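Local coordinates for MAGE domain-containing protein (Xenopus laevis, PDB 7DG2) that is the MAGE subunit (Nse3) of the Nse1-Nse3-Nse4 complex of Smc5/6, probably shaping Nse4 together with Nse1 and contributing to DNA binding, at residues Tyr19-Asp24 against Ile56-Val61; Gly100-Ile105 against Lys154-Asn159. All blocks are in the same frame, centred on the assembly; numbering follows the deposited sequence.

Contact 1 (Tyr19-Asp24 against Ile56-Val61)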
# COMPACT_ATOMS: atom_id res chain seq x y z
N TYR B 19 -12.27 -2.91 9.42
CA TYR B 19 -13.11 -2.52 8.30
C TYR B 19 -12.68 -1.16 7.75
O TYR B 19 -12.60 -0.98 6.54
CB TYR B 19 -14.56 -2.49 8.78
CG TYR B 19 -15.60 -2.14 7.76
CD1 TYR B 19 -16.13 -3.11 6.92
CD2 TYR B 19 -16.10 -0.85 7.66
CE1 TYR B 19 -17.12 -2.80 6.02
CE2 TYR B 19 -17.07 -0.53 6.75
CZ TYR B 19 -17.58 -1.51 5.93
OH TYR B 19 -18.56 -1.20 5.01
N LEU B 20 -12.40 -0.20 8.64
CA LEU B 20 -11.97 1.12 8.17
C LEU B 20 -10.68 1.04 7.36
O LEU B 20 -10.55 1.67 6.30
CB LEU B 20 -11.81 2.05 9.37
CG LEU B 20 -13.17 2.48 9.93
CD1 LEU B 20 -12.98 3.13 11.29
CD2 LEU B 20 -13.85 3.46 8.97
N LEU B 21 -9.70 0.27 7.85
CA LEU B 21 -8.45 0.11 7.11
C LEU B 21 -8.69 -0.53 5.75
O LEU B 21 -8.20 -0.06 4.72
CB LEU B 21 -7.47 -0.72 7.93
CG LEU B 21 -6.99 -0.07 9.21
CD1 LEU B 21 -6.15 -1.09 10.00
CD2 LEU B 21 -6.16 1.17 8.89
N ILE B 22 -9.48 -1.61 5.73
CA ILE B 22 -9.66 -2.35 4.49
C ILE B 22 -10.47 -1.55 3.49
O ILE B 22 -10.16 -1.52 2.29
CB ILE B 22 -10.27 -3.73 4.80
CG1 ILE B 22 -9.21 -4.57 5.52
CG2 ILE B 22 -10.79 -4.37 3.50
CD1 ILE B 22 -9.73 -5.79 6.24
N LYS B 23 -11.51 -0.84 3.96
CA LYS B 23 -12.29 -0.00 3.06
C LYS B 23 -11.57 1.28 2.65
O LYS B 23 -12.09 1.99 1.78
CB LYS B 23 -13.64 0.34 3.71
CG LYS B 23 -14.55 -0.89 3.84
CD LYS B 23 -14.87 -1.48 2.45
CE LYS B 23 -15.95 -2.55 2.51
NZ LYS B 23 -16.30 -3.05 1.14
N ASP B 24 -10.39 1.58 3.21
CA ASP B 24 -9.61 2.71 2.75
C ASP B 24 -8.64 2.34 1.63
O ASP B 24 -7.97 3.22 1.10
CB ASP B 24 -8.81 3.33 3.92
CG ASP B 24 -8.24 4.72 3.60
OD1 ASP B 24 -9.00 5.57 3.09
OD2 ASP B 24 -7.05 4.98 3.90
N ILE B 56 -10.47 6.37 18.24
CA ILE B 56 -9.36 6.57 19.18
C ILE B 56 -8.23 5.59 18.89
O ILE B 56 -7.05 5.96 18.94
CB ILE B 56 -9.86 6.47 20.63
CG1 ILE B 56 -10.82 7.63 20.93
CG2 ILE B 56 -8.69 6.47 21.62
CD1 ILE B 56 -10.29 9.02 20.53
N THR B 57 -8.57 4.33 18.58
CA THR B 57 -7.53 3.36 18.23
C THR B 57 -6.75 3.80 17.00
O THR B 57 -5.51 3.71 16.97
CB THR B 57 -8.15 1.97 17.98
OG1 THR B 57 -8.70 1.47 19.20
CG2 THR B 57 -7.08 0.99 17.47
N LEU B 58 -7.44 4.29 15.97
CA LEU B 58 -6.75 4.72 14.76
C LEU B 58 -5.84 5.92 15.03
O LEU B 58 -4.73 6.00 14.50
CB LEU B 58 -7.76 5.03 13.66
CG LEU B 58 -8.36 3.79 13.01
CD1 LEU B 58 -9.64 4.17 12.28
CD2 LEU B 58 -7.36 3.19 12.05
N GLN B 59 -6.30 6.86 15.88
CA GLN B 59 -5.45 7.99 16.27
C GLN B 59 -4.22 7.52 17.03
O GLN B 59 -3.10 7.95 16.73
CB GLN B 59 -6.23 8.96 17.16
CG GLN B 59 -7.34 9.67 16.45
CD GLN B 59 -8.10 10.60 17.38
OE1 GLN B 59 -7.73 10.79 18.54
NE2 GLN B 59 -9.17 11.19 16.87
N GLN B 60 -4.41 6.68 18.04
CA GLN B 60 -3.34 6.35 18.98
C GLN B 60 -2.34 5.38 18.38
O GLN B 60 -1.13 5.50 18.62
CB GLN B 60 -3.93 5.77 20.26
CG GLN B 60 -4.73 6.79 21.05
CD GLN B 60 -5.19 6.28 22.40
OE1 GLN B 60 -5.14 5.08 22.68
NE2 GLN B 60 -5.65 7.19 23.25
N VAL B 61 -2.81 4.40 17.62
CA VAL B 61 -1.91 3.36 17.11
C VAL B 61 -1.30 3.76 15.77
O VAL B 61 -0.11 3.54 15.54
CB VAL B 61 -2.65 2.02 17.02
CG1 VAL B 61 -1.72 0.94 16.48
CG2 VAL B 61 -3.20 1.63 18.40
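With its CG anti to the carbonyl carbon (chi1 -76°) and its chain extended at chi2 (162°), Leu58 points from helix 47-62 toward the end of helix 6-23, at Leu20 and Leu21. These two turn the same way at chi1. Leu20 heads for helix 47-62 from the start; Leu21 sets off to one side and its end swings nearer. The two methyls of Leu58 divide the work. CD1 of Leu58 meets CD1 of Leu20 at 3.6 Å, methyl to methyl, with the two side chains crossing at a slant. CD2 of Leu58 lies 3.9 Å from CD2 of Leu21, and here the side chains run past each other in opposite directions. The contact is small, burying 118 Å² in all, and wholly apolar. Phe64 of strand 64-70 touches both Leu21 and Leu58, while Leu78 of strand 75-80 also packs on Leu58. Ile30 and Ile35 add to the surroundings of Leu20. On helix 6-23, Ile22 packs on Ile87 of the Nse1 chain and Phe70 of the Nse4 chain. Three helices and a small antiparallel sheet meet around these leucines, an arrangement characteristic of the N-terminal winged-helix unit of a MAGE homology domain.

Contact 2 (Gly100-Ile105 against Lys154-Asn159)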
# COMPACT_ATOMS: atom_id res chain seq x y z
N GLY B 100 1.16 13.30 -8.11
CA GLY B 100 1.75 14.35 -8.92
C GLY B 100 0.77 14.88 -9.95
O GLY B 100 0.60 16.10 -10.10
N LEU B 101 0.10 13.98 -10.66
CA LEU B 101 -0.88 14.40 -11.66
C LEU B 101 -2.04 15.14 -11.00
O LEU B 101 -2.45 16.21 -11.46
CB LEU B 101 -1.39 13.21 -12.46
CG LEU B 101 -2.55 13.51 -13.40
CD1 LEU B 101 -2.15 14.56 -14.42
CD2 LEU B 101 -3.03 12.25 -14.10
N LEU B 102 -2.57 14.59 -9.91
CA LEU B 102 -3.69 15.25 -9.24
C LEU B 102 -3.31 16.64 -8.78
O LEU B 102 -4.10 17.59 -8.90
CB LEU B 102 -4.16 14.40 -8.05
CG LEU B 102 -5.20 15.10 -7.16
CD1 LEU B 102 -6.50 15.31 -7.91
CD2 LEU B 102 -5.41 14.26 -5.92
N MET B 103 -2.10 16.81 -8.24
CA MET B 103 -1.71 18.12 -7.73
C MET B 103 -1.66 19.16 -8.84
O MET B 103 -2.01 20.32 -8.64
CB MET B 103 -0.36 18.02 -7.02
CG MET B 103 0.22 19.37 -6.60
SD MET B 103 -0.77 20.19 -5.34
CE MET B 103 0.19 19.83 -3.86
N VAL B 104 -1.21 18.74 -10.03
CA VAL B 104 -1.18 19.66 -11.17
C VAL B 104 -2.59 20.10 -11.53
O VAL B 104 -2.84 21.27 -11.82
CB VAL B 104 -0.46 18.98 -12.35
CG1 VAL B 104 -0.65 19.78 -13.62
CG2 VAL B 104 1.01 18.81 -12.03
N ILE B 105 -3.55 19.16 -11.49
CA ILE B 105 -4.94 19.48 -11.80
C ILE B 105 -5.54 20.37 -10.72
O ILE B 105 -6.21 21.37 -11.01
CB ILE B 105 -5.75 18.19 -11.99
CG1 ILE B 105 -5.25 17.41 -13.21
CG2 ILE B 105 -7.24 18.49 -12.13
CD1 ILE B 105 -5.87 16.02 -13.33
N LYS B 154 -13.36 11.30 -4.49
CA LYS B 154 -13.74 12.64 -4.05
C LYS B 154 -12.57 13.62 -4.02
O LYS B 154 -12.63 14.63 -3.32
CB LYS B 154 -14.42 12.63 -2.68
CG LYS B 154 -15.56 11.64 -2.56
CD LYS B 154 -16.65 11.93 -3.54
CE LYS B 154 -17.93 11.23 -3.11
NZ LYS B 154 -19.02 11.45 -4.09
N TYR B 155 -11.50 13.34 -4.77
CA TYR B 155 -10.48 14.36 -4.96
C TYR B 155 -10.97 15.47 -5.89
O TYR B 155 -10.59 16.63 -5.72
CB TYR B 155 -9.20 13.76 -5.54
CG TYR B 155 -8.31 13.08 -4.54
CD1 TYR B 155 -7.77 13.78 -3.47
CD2 TYR B 155 -7.96 11.74 -4.70
CE1 TYR B 155 -6.92 13.16 -2.56
CE2 TYR B 155 -7.13 11.11 -3.80
CZ TYR B 155 -6.60 11.82 -2.75
OH TYR B 155 -5.78 11.17 -1.85
N LEU B 156 -11.81 15.13 -6.86
CA LEU B 156 -12.33 16.10 -7.81
C LEU B 156 -13.83 15.95 -7.93
O LEU B 156 -14.38 14.86 -7.71
CB LEU B 156 -11.70 15.91 -9.19
CG LEU B 156 -10.17 16.05 -9.32
CD1 LEU B 156 -9.72 15.64 -10.71
CD2 LEU B 156 -9.73 17.47 -9.00
N GLU B 157 -14.49 17.05 -8.28
CA GLU B 157 -15.85 17.04 -8.79
C GLU B 157 -15.82 17.20 -10.30
O GLU B 157 -14.98 17.94 -10.84
CB GLU B 157 -16.67 18.18 -8.18
CG GLU B 157 -17.10 18.00 -6.75
CD GLU B 157 -17.98 19.14 -6.29
OE1 GLU B 157 -18.29 20.02 -7.13
OE2 GLU B 157 -18.36 19.17 -5.11
N TYR B 158 -16.75 16.53 -10.98
CA TYR B 158 -16.80 16.47 -12.44
C TYR B 158 -18.25 16.76 -12.80
O TYR B 158 -19.09 15.86 -12.75
CB TYR B 158 -16.36 15.10 -12.95
CG TYR B 158 -16.25 14.94 -14.45
CD1 TYR B 158 -15.42 15.76 -15.19
CD2 TYR B 158 -16.95 13.93 -15.12
CE1 TYR B 158 -15.29 15.60 -16.57
CE2 TYR B 158 -16.82 13.77 -16.49
CZ TYR B 158 -15.99 14.60 -17.21
OH TYR B 158 -15.86 14.46 -18.58
N ASN B 159 -18.55 18.02 -13.14
CA ASN B 159 -19.92 18.51 -13.19
C ASN B 159 -20.27 19.00 -14.59
O ASN B 159 -19.46 19.65 -15.25
CB ASN B 159 -20.12 19.66 -12.19
CG ASN B 159 -19.80 19.25 -10.77
OD1 ASN B 159 -20.10 18.13 -10.35
ND2 ASN B 159 -19.19 20.16 -10.00
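A CH-pi contact joins Leu102 to Tyr155. CD2 of Leu102 sits over one face of the Tyr155 ring, 3.5 Å from its centroid and 19° off the ring normal. The methyl is displaced toward the rim, with CG of Tyr155 3.4 Å from CD2 of Leu102. With chi1 at 171° and chi2 at 67°, Leu102 lays its CD2 branch over the ring and leaves CD1 for Leu156. The side chains of Leu102 and Tyr155 meet at about a right angle.

The remaining contacts are aliphatic. CD1 of Leu102 lies 4.0 Å from CG of Leu156, as the two side chains pass in opposite directions. CG2 of Ile105 lies 4.0 Å from CD1 of Leu156. Leu156 thus packs against residues one turn apart on the helix, and Phe171 of the neighbouring strand also touches it.

Polar bonds hold the far end of the tyrosine. Its OH is hydrogen-bonded to Glu180 and to Arg64 of the Nse4 chain, so one residue serves both the core and the subunit interface. Just before it, Lys154 closes helix 142-152 with a Schellman motif. Helix 94-111 packs on the turn into strand 156-160 and its first residue, as expected for the second winged helix of the MAGE fold.

Overall arrangement
From the N terminus, helix 6-23 leads through strand 30-31 and helix 32-40 to helix 47-62, where contact 1 closes a loop of 31 intervening residues. Strands 64-70 and 75-80 follow and complete the first sheet. The chain then enters helix 94-111. Contact 2 closes a second loop, with 48 residues between its segments, when strand 156-160 returns to that helix. The loops stand in series and neither nest nor cross. Contact 1 ties helix to helix; contact 2 ties helix to sheet. Their centres lie 25 Å apart and their nearest atoms about 8 Å, without touching. Each belongs to one half of the tandem winged-helix MAGE homology domain.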